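Long-range contacts in 5-carboxymethyl-2-hydroxymuconate semialdehyde dehydrogenase (Thermus thermophilus, PDB 2D4E), which probably catalyses the NAD-dependent oxidation of 5-carboxymethyl-2-hydroxymuconate semialdehyde to the corresponding carboxylic acid: residues Pro45-Ala50 against Leu347-His352; Pro171-Leu176 against Phe298-Glu303; Ala238-Pro243 against Ala262-Arg267; Val242-Leu247 against Leu492-Asp497. All coordinates share one frame; numbering follows the deposited sequence.

Contact 1: residues Pro45-Ala50 against Leu347-His352; sequences PSLDPA and LIHPEH. With NA (sodium ion), chain I.
Leu47 lays one methyl, CD1, obliquely against the imidazole of His349, with His349 NE2 3.9 Å from Leu47 CD1. The same methyl meets Pro350 CD at 4.1 Å, so a single branch serves both residues at the start of helix 350-365. The side chain gets there because its CG lies anti to the carbonyl carbon (chi1 -46°) and the chain is extended beyond it. The imidazole is held in place by its own helix: Glu351 N donates to His349 ND1 in the ring plane at 3.0 Å, with an N-H...N angle of 166°, an N-cap bond that makes ND1 an acceptor and therefore likely to be unprotonated. The ring of Trp200 stacks on this histidine as well. Further along, Pro49 sets CB 3.2 Å from Leu347 O, while Asp48 OD2 accepts from Ala50 N in an Asx turn that bends the chain around this proline. No direct hydrogen bond joins the two segments. The polar link runs instead through a sodium ion. Ser46, with OG anti to the backbone N (chi1 179°), offers OG at 2.7 Å to NA, and Leu47 O lies 2.5 Å from the same ion. A water also bound to the ion donates across to Ile348 O, 3.1 Å from the water oxygen. Atoms of Asp113 and Trp200 complete the metal's shell. Strand 43-48 and the N-terminus of helix 350-365 thus meet beside a monovalent-cation site built from oxygens of one subunit and a water, a feature also known from other aldehyde dehydrogenases.

Contact 2: residues Pro171-Leu176 against Phe298-Glu303; sequences PWNAPL and FSFNGE. With NAD (nicotinamide-adenine-dinucleotide), chain K.
Two loops meet in the interior, 171-176 leading into helix 175-188 and 298-303 following helix 286-298, and they are drawn together most tightly at Asn173. Its CG sits in the crowded position between the backbone N and the carbonyl carbon (chi1 73°), from which ND2 donates to Glu303 O at 2.8 Å. The donor lies in the carbonyl plane, with an N-H...O angle of 143°. The looser flank has no hydrogen bond: Ala174 CB approaches Phe300 CZ obliquely at 3.8 Å, and Asn173 O lies at the edge of the same ring, 3.6 Å from Phe300 CE1. Even here the residues are buried, helix 118-136 adding Gln124 beside Ala174 and Phe300. On the other flank Trp172 adopts the crowded position too (chi1 54°) and crosses Glu303 at about a right angle, Trp172 CH2 lying 3.3 Å from Glu303 OE2. That carboxylate oxygen has its polar partner in Ile348 N. The pyrrole end of the indole lies beside the cofactor, Trp172 NE1 being only 2.5 Å from O1N of NAD, and Trp172 N donates a weak bond to O2N. An alanine here would remove the whole indole and would probably leave both the cofactor phosphate and the Glu303 carboxylate less firmly placed. Because one amide hydrogen is committed to Glu303 O, the orientation of the Asn173 amide is fixed, with OD1 directed toward the nicotinamide, 4.0 Å from NAD C6N; this is consistent with relatives, in which the asparagine of the same Pro-Trp-Asn motif contributes to the oxyanion hole.

Contact 3: residues Ala238-Pro243 against Ala262-Arg267; sequences AHPLVP and ADHLKR
Two successive helix-to-strand turns of the Rossmann-like NAD-binding domain lie side by side here, one leading from helix 229-238 into strand 244-248, the other from helix 251-261 into strand 267-271. Lys266 spans the gap between them. Its CG is anti to the carbonyl carbon and the chain runs fully extended beyond, carrying NZ to the carbonyls of the type I turn from His239 to Val242. There Lys266 NZ donates to His239 O at 2.5 Å, from above the carbonyl plane, and weakly to Val242 O at 3.0 Å; Val237 O is a third acceptor. An alanine here would take away the ammonium group and is likely to leave this cluster of backbone carbonyls without its shared donor. The lysine backbone joins a Schellman motif ending helix 251-261: Leu265, at positive phi, is the C-prime residue, with bonds Lys266 N to Ala261 O and Leu265 N to Ala262 O. His264 presents a ring face to Pro240, whose CB stands 4.0 Å from the ring centroid in a CH-pi contact. The turn is braced from within as well: His239 ND1 accepts from Leu241 N in the ring plane at 2.9 Å, while His239 NE2 binds Asp67. Where the strands begin, Arg267 N meets Pro243 O at 3.0 Å, nearly along the C=O axis (168°). The Arg267 guanidinium points elsewhere, to Asp497 and to Asp483 of a second subunit.

Contact 4: residues Val242-Leu247 against Leu492-Asp497; sequences VPLLTL and LDFYTD
Phe494, the penultimate residue of helix 488-495, has CG anti to the backbone N (chi1 171°), which projects its ring onto strand 244-248. Leu244 comes to meet it nearly tip to tip: with chi1 at -86° and chi2 at 58°, CD2 is placed over one face, 4.3 Å from the Phe494 ring centroid, offset toward the rim in a CH-pi contact. The same methyl lies 3.4 Å from Phe494 O, an oxygen that accepts from Arg267 NH1. The tip of the phenyl continues to the strand backbone, Phe494 CZ being 3.5 Å from Leu245 O. Thr246 keeps OG1 in the crowded position between the backbone N and the carbonyl carbon, which leaves CG2 to face the helix. This methyl is shared by two aromatics, 3.7 Å from Phe494 CE1 and 3.6 Å from Tyr495 OH. Tyr495, its CG anti to the carbonyl carbon, receives Phe494 CD1 over the centre of its ring, and its hydroxyl is hydrogen-bonded to Glu486. With no hydrogen bond across the segments, the helix end is held to the strand by shape and dispersion, while its polar groups find partners beyond the interface.

In the fold
Contacts 2 and 4 are buried, whereas contacts 1 and 3 are only partly so, and contact 3 includes exposed residues. Contact 2 lies nearest the chain's centre and touches contact 1 through Ile348 N and Glu303 OE2, so the segment beside the sodium site joins the loop packing on the indole next to the cofactor. Contacts 3 and 4 share Val242 and Pro243 and meet again where Arg267 forms a salt bridge with Asp497, tying adjacent strands of the parallel sheet to the C-terminal helix-strand junction. The chemistry follows position: metal and water in contact 1, a side-chain amide bond beside NAD in contact 2, lysine and backbone carbonyls in contact 3, aromatic and aliphatic packing in contact 4.

Contact 1: residues Pro45-Ala50 against Leu347-His352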
# COMPACT_ATOMS: atom_id res chain seq x y z
N PRO C 45 35.37 25.77 -22.64
CA PRO C 45 34.36 26.08 -23.65
C PRO C 45 33.38 24.96 -23.94
O PRO C 45 33.64 23.79 -23.66
CB PRO C 45 35.20 26.41 -24.86
CG PRO C 45 36.29 25.36 -24.77
CD PRO C 45 36.64 25.35 -23.28
N SER C 46 32.23 25.35 -24.50
CA SER C 46 31.21 24.40 -24.92
C SER C 46 30.88 24.77 -26.36
O SER C 46 30.60 25.93 -26.67
CB SER C 46 29.95 24.52 -24.07
OG SER C 46 28.98 23.59 -24.53
N LEU C 47 30.91 23.77 -27.24
CA LEU C 47 30.66 23.97 -28.65
C LEU C 47 29.18 23.88 -29.05
O LEU C 47 28.35 23.32 -28.33
CB LEU C 47 31.43 22.92 -29.46
CG LEU C 47 32.90 22.67 -29.12
CD1 LEU C 47 33.46 21.57 -30.01
CD2 LEU C 47 33.71 23.95 -29.29
N ASP C 48 28.88 24.44 -30.21
CA ASP C 48 27.54 24.40 -30.80
C ASP C 48 27.70 23.22 -31.76
O ASP C 48 28.37 23.34 -32.78
CB ASP C 48 27.27 25.71 -31.55
CG ASP C 48 26.01 25.66 -32.40
OD1 ASP C 48 25.56 26.74 -32.84
OD2 ASP C 48 25.48 24.55 -32.66
N PRO C 49 27.09 22.07 -31.45
CA PRO C 49 27.18 20.87 -32.29
C PRO C 49 26.82 21.04 -33.76
O PRO C 49 27.17 20.20 -34.58
CB PRO C 49 26.28 19.87 -31.57
CG PRO C 49 25.28 20.75 -30.88
CD PRO C 49 26.12 21.87 -30.35
N ALA C 50 26.13 22.12 -34.09
CA ALA C 50 25.74 22.37 -35.47
C ALA C 50 26.87 22.99 -36.29
O ALA C 50 26.90 22.86 -37.51
CB ALA C 50 24.52 23.29 -35.51
N LEU C 347 25.19 15.36 -33.81
CA LEU C 347 25.55 14.73 -32.56
C LEU C 347 26.23 15.79 -31.69
O LEU C 347 26.70 16.81 -32.19
CB LEU C 347 26.47 13.53 -32.80
CG LEU C 347 25.84 12.47 -33.70
CD1 LEU C 347 26.73 11.24 -33.76
CD2 LEU C 347 24.46 12.10 -33.16
N ILE C 348 26.26 15.51 -30.39
CA ILE C 348 26.79 16.43 -29.40
C ILE C 348 28.19 17.02 -29.56
O ILE C 348 28.40 18.21 -29.34
CB ILE C 348 26.72 15.77 -27.99
CG1 ILE C 348 27.07 16.80 -26.91
CG2 ILE C 348 27.65 14.57 -27.93
CD1 ILE C 348 26.09 17.96 -26.84
N HIS C 349 29.15 16.20 -29.97
CA HIS C 349 30.53 16.66 -30.06
C HIS C 349 31.28 15.85 -31.11
O HIS C 349 30.94 14.70 -31.36
CB HIS C 349 31.15 16.48 -28.66
CG HIS C 349 32.48 17.14 -28.47
ND1 HIS C 349 33.65 16.61 -28.96
CD2 HIS C 349 32.82 18.27 -27.82
CE1 HIS C 349 34.66 17.38 -28.60
NE2 HIS C 349 34.19 18.40 -27.91
N PRO C 350 32.30 16.45 -31.75
CA PRO C 350 33.05 15.70 -32.76
C PRO C 350 33.65 14.41 -32.20
O PRO C 350 33.78 13.42 -32.90
CB PRO C 350 34.11 16.70 -33.24
CG PRO C 350 34.19 17.72 -32.14
CD PRO C 350 32.75 17.85 -31.70
N GLU C 351 34.02 14.43 -30.92
CA GLU C 351 34.59 13.24 -30.30
C GLU C 351 33.53 12.15 -30.24
O GLU C 351 33.84 10.96 -30.37
CB GLU C 351 35.10 13.55 -28.89
CG GLU C 351 36.45 14.25 -28.87
CD GLU C 351 36.85 14.71 -27.48
OE1 GLU C 351 36.50 14.02 -26.49
OE2 GLU C 351 37.53 15.76 -27.37
N HIS C 352 32.27 12.54 -30.04
CA HIS C 352 31.20 11.57 -29.96
C HIS C 352 30.90 11.02 -31.36
O HIS C 352 30.52 9.86 -31.52
CB HIS C 352 29.95 12.18 -29.35
CG HIS C 352 28.87 11.18 -29.08
ND1 HIS C 352 29.07 10.07 -28.29
CD2 HIS C 352 27.59 11.10 -29.53
CE1 HIS C 352 27.97 9.34 -28.28
NE2 HIS C 352 27.06 9.94 -29.02
NA NA I . 27.57 22.12 -26.30
O HOH W 1 29.00 20.30 -27.14

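Contact 2: residues Pro171-Leu176 against Phe298-Glu303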
# COMPACT_ATOMS: atom_id res chain seq x y z
N PRO C 171 23.96 13.65 -17.55
CA PRO C 171 24.51 13.52 -18.91
C PRO C 171 24.28 14.72 -19.81
O PRO C 171 23.47 15.60 -19.51
CB PRO C 171 23.83 12.26 -19.42
CG PRO C 171 22.46 12.40 -18.85
CD PRO C 171 22.71 12.88 -17.43
N TRP C 172 24.97 14.74 -20.95
CA TRP C 172 24.89 15.86 -21.89
C TRP C 172 23.74 15.91 -22.88
O TRP C 172 23.50 16.95 -23.48
CB TRP C 172 26.20 15.97 -22.68
CG TRP C 172 26.62 14.69 -23.38
CD1 TRP C 172 27.64 13.86 -23.01
CD2 TRP C 172 26.02 14.09 -24.54
NE1 TRP C 172 27.71 12.78 -23.86
CE2 TRP C 172 26.73 12.90 -24.81
CE3 TRP C 172 24.95 14.45 -25.37
CZ2 TRP C 172 26.40 12.05 -25.88
CZ3 TRP C 172 24.62 13.61 -26.44
CH2 TRP C 172 25.35 12.42 -26.68
N ASN C 173 23.01 14.81 -23.07
CA ASN C 173 21.95 14.81 -24.07
C ASN C 173 20.68 15.59 -23.76
O ASN C 173 20.15 16.28 -24.64
CB ASN C 173 21.61 13.36 -24.48
CG ASN C 173 20.85 12.61 -23.40
OD1 ASN C 173 21.16 12.71 -22.21
ND2 ASN C 173 19.86 11.82 -23.82
N ALA C 174 20.19 15.52 -22.52
CA ALA C 174 18.98 16.24 -22.13
C ALA C 174 19.15 16.89 -20.75
O ALA C 174 18.51 16.49 -19.78
CB ALA C 174 17.78 15.28 -22.12
N PRO C 175 20.02 17.91 -20.67
CA PRO C 175 20.35 18.67 -19.45
C PRO C 175 19.21 19.06 -18.53
O PRO C 175 19.20 18.70 -17.35
CB PRO C 175 21.09 19.89 -20.00
CG PRO C 175 21.77 19.34 -21.20
CD PRO C 175 20.69 18.50 -21.84
N LEU C 176 18.24 19.81 -19.04
CA LEU C 176 17.12 20.26 -18.21
C LEU C 176 16.22 19.13 -17.72
O LEU C 176 15.96 19.01 -16.52
CB LEU C 176 16.27 21.28 -18.96
CG LEU C 176 15.20 21.95 -18.09
CD1 LEU C 176 15.88 22.82 -17.04
CD2 LEU C 176 14.28 22.79 -18.96
N PHE C 298 15.55 6.58 -34.12
CA PHE C 298 16.04 7.79 -34.75
C PHE C 298 15.66 9.13 -34.13
O PHE C 298 16.32 10.13 -34.39
CB PHE C 298 15.69 7.76 -36.25
CG PHE C 298 16.30 6.60 -36.98
CD1 PHE C 298 15.50 5.73 -37.74
CD2 PHE C 298 17.66 6.33 -36.88
CE1 PHE C 298 16.06 4.62 -38.37
CE2 PHE C 298 18.23 5.23 -37.51
CZ PHE C 298 17.43 4.36 -38.26
N SER C 299 14.61 9.17 -33.32
CA SER C 299 14.23 10.43 -32.69
C SER C 299 15.34 10.83 -31.71
O SER C 299 16.16 10.00 -31.32
CB SER C 299 12.91 10.29 -31.93
OG SER C 299 13.07 9.43 -30.82
N PHE C 300 15.35 12.10 -31.32
CA PHE C 300 16.36 12.62 -30.39
C PHE C 300 17.78 12.35 -30.90
O PHE C 300 18.71 12.09 -30.12
CB PHE C 300 16.14 12.01 -29.00
CG PHE C 300 16.39 12.98 -27.86
CD1 PHE C 300 17.61 13.00 -27.19
CD2 PHE C 300 15.41 13.90 -27.49
CE1 PHE C 300 17.85 13.91 -26.16
CE2 PHE C 300 15.64 14.82 -26.46
CZ PHE C 300 16.87 14.83 -25.80
N ASN C 301 17.93 12.41 -32.22
CA ASN C 301 19.21 12.18 -32.90
C ASN C 301 19.86 10.88 -32.48
O ASN C 301 21.09 10.77 -32.51
CB ASN C 301 20.20 13.33 -32.64
CG ASN C 301 19.64 14.69 -33.02
OD1 ASN C 301 18.67 14.79 -33.77
ND2 ASN C 301 20.27 15.75 -32.51
N GLY C 302 19.06 9.89 -32.09
CA GLY C 302 19.62 8.61 -31.67
C GLY C 302 20.33 8.65 -30.33
O GLY C 302 20.86 7.64 -29.87
N GLU C 303 20.34 9.82 -29.68
CA GLU C 303 21.01 9.97 -28.39
C GLU C 303 20.03 9.87 -27.22
O GLU C 303 19.96 10.74 -26.36
CB GLU C 303 21.77 11.30 -28.38
CG GLU C 303 22.73 11.42 -29.56
CD GLU C 303 23.29 12.82 -29.74
OE1 GLU C 303 22.51 13.79 -29.77
OE2 GLU C 303 24.52 12.95 -29.87
PA NAD K . 29.04 10.13 -18.77
O1A NAD K . 30.47 10.23 -19.07
O2A NAD K . 28.75 9.04 -17.83
O5B NAD K . 28.40 11.47 -18.13
C5B NAD K . 27.45 11.51 -17.02
C4B NAD K . 28.02 12.41 -15.94
O4B NAD K . 29.13 11.67 -15.40
C3B NAD K . 28.66 13.73 -16.47
O3B NAD K . 28.10 14.87 -15.79
C2B NAD K . 30.16 13.51 -16.20
O2B NAD K . 30.87 14.74 -15.93
C1B NAD K . 30.12 12.55 -15.02
N9A NAD K . 31.35 11.81 -14.88
C8A NAD K . 32.16 11.24 -15.85
N7A NAD K . 33.25 10.62 -15.35
C5A NAD K . 33.11 10.80 -13.97
C6A NAD K . 33.93 10.38 -12.86
N6A NAD K . 35.06 9.69 -13.00
N1A NAD K . 33.48 10.74 -11.59
C2A NAD K . 32.30 11.46 -11.45
N3A NAD K . 31.49 11.89 -12.41
C4A NAD K . 31.94 11.53 -13.66
O3 NAD K . 28.32 9.95 -20.10
PN NAD K . 27.26 10.71 -21.00
O1N NAD K . 27.88 10.84 -22.33
O2N NAD K . 26.87 11.97 -20.34
O5D NAD K . 26.26 9.52 -20.97
C5D NAD K . 25.25 9.22 -21.90
C4D NAD K . 24.82 7.95 -21.24
O4D NAD K . 23.82 8.18 -20.22
C3D NAD K . 24.35 6.82 -22.15
O3D NAD K . 25.00 5.57 -21.86
C2D NAD K . 22.85 6.83 -21.87
O2D NAD K . 22.27 5.54 -22.15
C1D NAD K . 22.81 7.24 -20.41
N1N NAD K . 21.51 7.78 -19.99
C2N NAD K . 20.79 6.90 -19.20
C3N NAD K . 19.54 7.34 -18.78
C7N NAD K . 18.64 6.46 -17.92
O7N NAD K . 17.56 6.90 -17.58
N7N NAD K . 19.03 5.22 -17.57
C4N NAD K . 19.02 8.66 -19.15
C5N NAD K . 19.88 9.46 -19.97
C6N NAD K . 21.11 9.09 -20.42

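Contact 3: residues Ala238-Pro243 against Ala262-Arg267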
# COMPACT_ATOMS: atom_id res chain seq x y z
N ALA C 238 33.33 11.94 -3.98
CA ALA C 238 34.20 11.70 -2.84
C ALA C 238 33.90 12.51 -1.59
O ALA C 238 34.35 12.15 -0.51
CB ALA C 238 35.66 11.93 -3.24
N HIS C 239 33.13 13.59 -1.72
CA HIS C 239 32.87 14.44 -0.56
C HIS C 239 32.03 13.80 0.54
O HIS C 239 30.91 13.34 0.30
CB HIS C 239 32.23 15.76 -0.99
CG HIS C 239 32.46 16.87 -0.00
ND1 HIS C 239 31.95 16.85 1.27
CD2 HIS C 239 33.21 18.00 -0.09
CE1 HIS C 239 32.37 17.91 1.93
NE2 HIS C 239 33.13 18.62 1.13
N PRO C 240 32.55 13.81 1.77
CA PRO C 240 31.91 13.24 2.96
C PRO C 240 30.61 13.89 3.43
O PRO C 240 29.90 13.32 4.25
CB PRO C 240 33.02 13.33 4.03
CG PRO C 240 33.77 14.55 3.63
CD PRO C 240 33.86 14.41 2.11
N LEU C 241 30.29 15.07 2.92
CA LEU C 241 29.05 15.72 3.34
C LEU C 241 27.87 15.48 2.40
O LEU C 241 26.77 15.98 2.63
CB LEU C 241 29.27 17.22 3.53
CG LEU C 241 30.27 17.61 4.63
CD1 LEU C 241 30.36 19.13 4.71
CD2 LEU C 241 29.82 17.04 5.97
N VAL C 242 28.09 14.71 1.33
CA VAL C 242 27.02 14.41 0.37
C VAL C 242 26.80 12.90 0.37
O VAL C 242 27.33 12.17 -0.47
CB VAL C 242 27.41 14.89 -1.04
CG1 VAL C 242 26.25 14.65 -2.02
CG2 VAL C 242 27.77 16.38 -1.00
N PRO C 243 25.98 12.41 1.32
CA PRO C 243 25.67 10.98 1.47
C PRO C 243 24.93 10.30 0.33
O PRO C 243 25.07 9.10 0.13
CB PRO C 243 24.89 10.94 2.79
CG PRO C 243 24.15 12.24 2.76
CD PRO C 243 25.19 13.22 2.27
N ALA C 262 32.41 4.14 -2.35
CA ALA C 262 32.59 3.16 -1.28
C ALA C 262 33.28 3.69 -0.03
O ALA C 262 33.01 3.23 1.07
CB ALA C 262 33.35 1.94 -1.81
N ASP C 263 34.17 4.67 -0.20
CA ASP C 263 34.89 5.22 0.94
C ASP C 263 33.99 5.84 2.01
O ASP C 263 34.35 5.90 3.18
CB ASP C 263 35.91 6.26 0.47
CG ASP C 263 36.97 5.67 -0.46
OD1 ASP C 263 37.60 4.66 -0.08
OD2 ASP C 263 37.18 6.21 -1.56
N HIS C 264 32.80 6.28 1.60
CA HIS C 264 31.87 6.89 2.54
C HIS C 264 30.53 6.15 2.54
O HIS C 264 29.52 6.65 3.02
CB HIS C 264 31.66 8.35 2.14
CG HIS C 264 32.93 9.13 2.41
ND1 HIS C 264 33.75 9.57 1.43
CD2 HIS C 264 33.45 9.52 3.64
CE1 HIS C 264 34.75 10.21 2.06
NE2 HIS C 264 34.60 10.20 3.39
N LEU C 265 30.53 4.95 1.98
CA LEU C 265 29.33 4.13 1.89
C LEU C 265 28.14 4.96 1.43
O LEU C 265 27.07 4.94 2.06
CB LEU C 265 29.03 3.49 3.25
CG LEU C 265 30.07 2.47 3.72
CD1 LEU C 265 29.84 2.11 5.17
CD2 LEU C 265 29.99 1.23 2.84
N LYS C 266 28.32 5.70 0.35
CA LYS C 266 27.24 6.54 -0.16
C LYS C 266 26.14 5.73 -0.82
O LYS C 266 26.38 4.66 -1.36
CB LYS C 266 27.80 7.56 -1.15
CG LYS C 266 28.79 8.53 -0.53
CD LYS C 266 29.06 9.70 -1.44
CE LYS C 266 29.93 10.74 -0.75
NZ LYS C 266 30.06 11.94 -1.62
N ARG C 267 24.92 6.25 -0.75
CA ARG C 267 23.76 5.60 -1.36
C ARG C 267 23.72 6.11 -2.81
O ARG C 267 23.75 7.32 -3.05
CB ARG C 267 22.49 6.00 -0.63
CG ARG C 267 21.23 5.27 -1.07
CD ARG C 267 20.02 5.72 -0.25
NE ARG C 267 20.35 5.77 1.18
CZ ARG C 267 19.54 6.21 2.13
NH1 ARG C 267 18.32 6.65 1.82
NH2 ARG C 267 19.94 6.21 3.39
O HOH W 2 24.65 7.25 3.06

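Contact 4: residues Val242-Leu247 against Leu492-Asp497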
# COMPACT_ATOMS: atom_id res chain seq x y z
N VAL C 242 28.09 14.71 1.33
CA VAL C 242 27.02 14.41 0.37
C VAL C 242 26.80 12.90 0.37
O VAL C 242 27.33 12.17 -0.47
CB VAL C 242 27.41 14.89 -1.04
CG1 VAL C 242 26.25 14.65 -2.02
CG2 VAL C 242 27.77 16.38 -1.00
N PRO C 243 25.98 12.41 1.32
CA PRO C 243 25.67 10.98 1.47
C PRO C 243 24.93 10.30 0.33
O PRO C 243 25.07 9.10 0.13
CB PRO C 243 24.89 10.94 2.79
CG PRO C 243 24.15 12.24 2.76
CD PRO C 243 25.19 13.22 2.27
N LEU C 244 24.15 11.07 -0.43
CA LEU C 244 23.39 10.51 -1.55
C LEU C 244 23.90 10.99 -2.91
O LEU C 244 24.27 12.16 -3.08
CB LEU C 244 21.90 10.85 -1.41
CG LEU C 244 21.03 9.92 -0.56
CD1 LEU C 244 21.57 9.81 0.87
CD2 LEU C 244 19.60 10.44 -0.58
N LEU C 245 23.90 10.08 -3.88
CA LEU C 245 24.38 10.40 -5.22
C LEU C 245 23.48 9.82 -6.30
O LEU C 245 23.17 8.63 -6.26
CB LEU C 245 25.78 9.82 -5.44
CG LEU C 245 26.97 10.29 -4.62
CD1 LEU C 245 28.15 9.38 -4.94
CD2 LEU C 245 27.31 11.74 -4.93
N THR C 246 23.04 10.64 -7.24
CA THR C 246 22.25 10.12 -8.34
C THR C 246 23.18 10.22 -9.54
O THR C 246 23.93 11.18 -9.68
CB THR C 246 20.97 10.95 -8.64
OG1 THR C 246 21.34 12.25 -9.12
CG2 THR C 246 20.11 11.10 -7.39
N LEU C 247 23.15 9.22 -10.40
CA LEU C 247 23.99 9.24 -11.58
C LEU C 247 23.21 8.79 -12.79
O LEU C 247 22.55 7.75 -12.78
CB LEU C 247 25.21 8.34 -11.41
CG LEU C 247 26.03 8.13 -12.69
CD1 LEU C 247 26.61 9.46 -13.18
CD2 LEU C 247 27.15 7.14 -12.43
N LEU C 492 10.90 7.70 -3.22
CA LEU C 492 11.02 7.83 -1.76
C LEU C 492 12.01 6.86 -1.14
O LEU C 492 12.69 7.20 -0.18
CB LEU C 492 9.67 7.62 -1.08
CG LEU C 492 8.67 8.77 -1.01
CD1 LEU C 492 7.41 8.25 -0.34
CD2 LEU C 492 9.25 9.94 -0.23
N ASP C 493 12.07 5.65 -1.68
CA ASP C 493 12.97 4.64 -1.14
C ASP C 493 14.43 5.04 -1.20
O ASP C 493 15.25 4.51 -0.45
CB ASP C 493 12.76 3.31 -1.85
CG ASP C 493 11.63 2.52 -1.23
OD1 ASP C 493 11.82 2.02 -0.10
OD2 ASP C 493 10.55 2.41 -1.87
N PHE C 494 14.76 5.97 -2.09
CA PHE C 494 16.14 6.42 -2.20
C PHE C 494 16.38 7.73 -1.46
O PHE C 494 17.36 7.85 -0.72
CB PHE C 494 16.54 6.59 -3.67
CG PHE C 494 17.88 7.26 -3.85
CD1 PHE C 494 17.97 8.61 -4.16
CD2 PHE C 494 19.06 6.54 -3.68
CE1 PHE C 494 19.21 9.25 -4.31
CE2 PHE C 494 20.31 7.15 -3.83
CZ PHE C 494 20.38 8.52 -4.14
N TYR C 495 15.48 8.70 -1.63
CA TYR C 495 15.64 10.01 -1.02
C TYR C 495 15.29 10.13 0.46
O TYR C 495 15.59 11.15 1.08
CB TYR C 495 14.84 11.06 -1.80
CG TYR C 495 15.28 11.20 -3.25
CD1 TYR C 495 14.53 10.63 -4.29
CD2 TYR C 495 16.45 11.89 -3.58
CE1 TYR C 495 14.94 10.75 -5.62
CE2 TYR C 495 16.86 12.01 -4.91
CZ TYR C 495 16.11 11.44 -5.92
OH TYR C 495 16.53 11.55 -7.22
N THR C 496 14.67 9.10 1.04
CA THR C 496 14.31 9.14 2.45
C THR C 496 14.76 7.89 3.18
O THR C 496 15.13 6.90 2.55
CB THR C 496 12.78 9.30 2.65
OG1 THR C 496 12.10 8.10 2.23
CG2 THR C 496 12.25 10.48 1.84
N ASP C 497 14.74 7.94 4.51
CA ASP C 497 15.12 6.80 5.35
C ASP C 497 13.91 6.31 6.12
O ASP C 497 13.14 7.11 6.67
CB ASP C 497 16.18 7.19 6.38
CG ASP C 497 17.52 7.53 5.76
OD1 ASP C 497 17.93 6.84 4.79
OD2 ASP C 497 18.18 8.46 6.26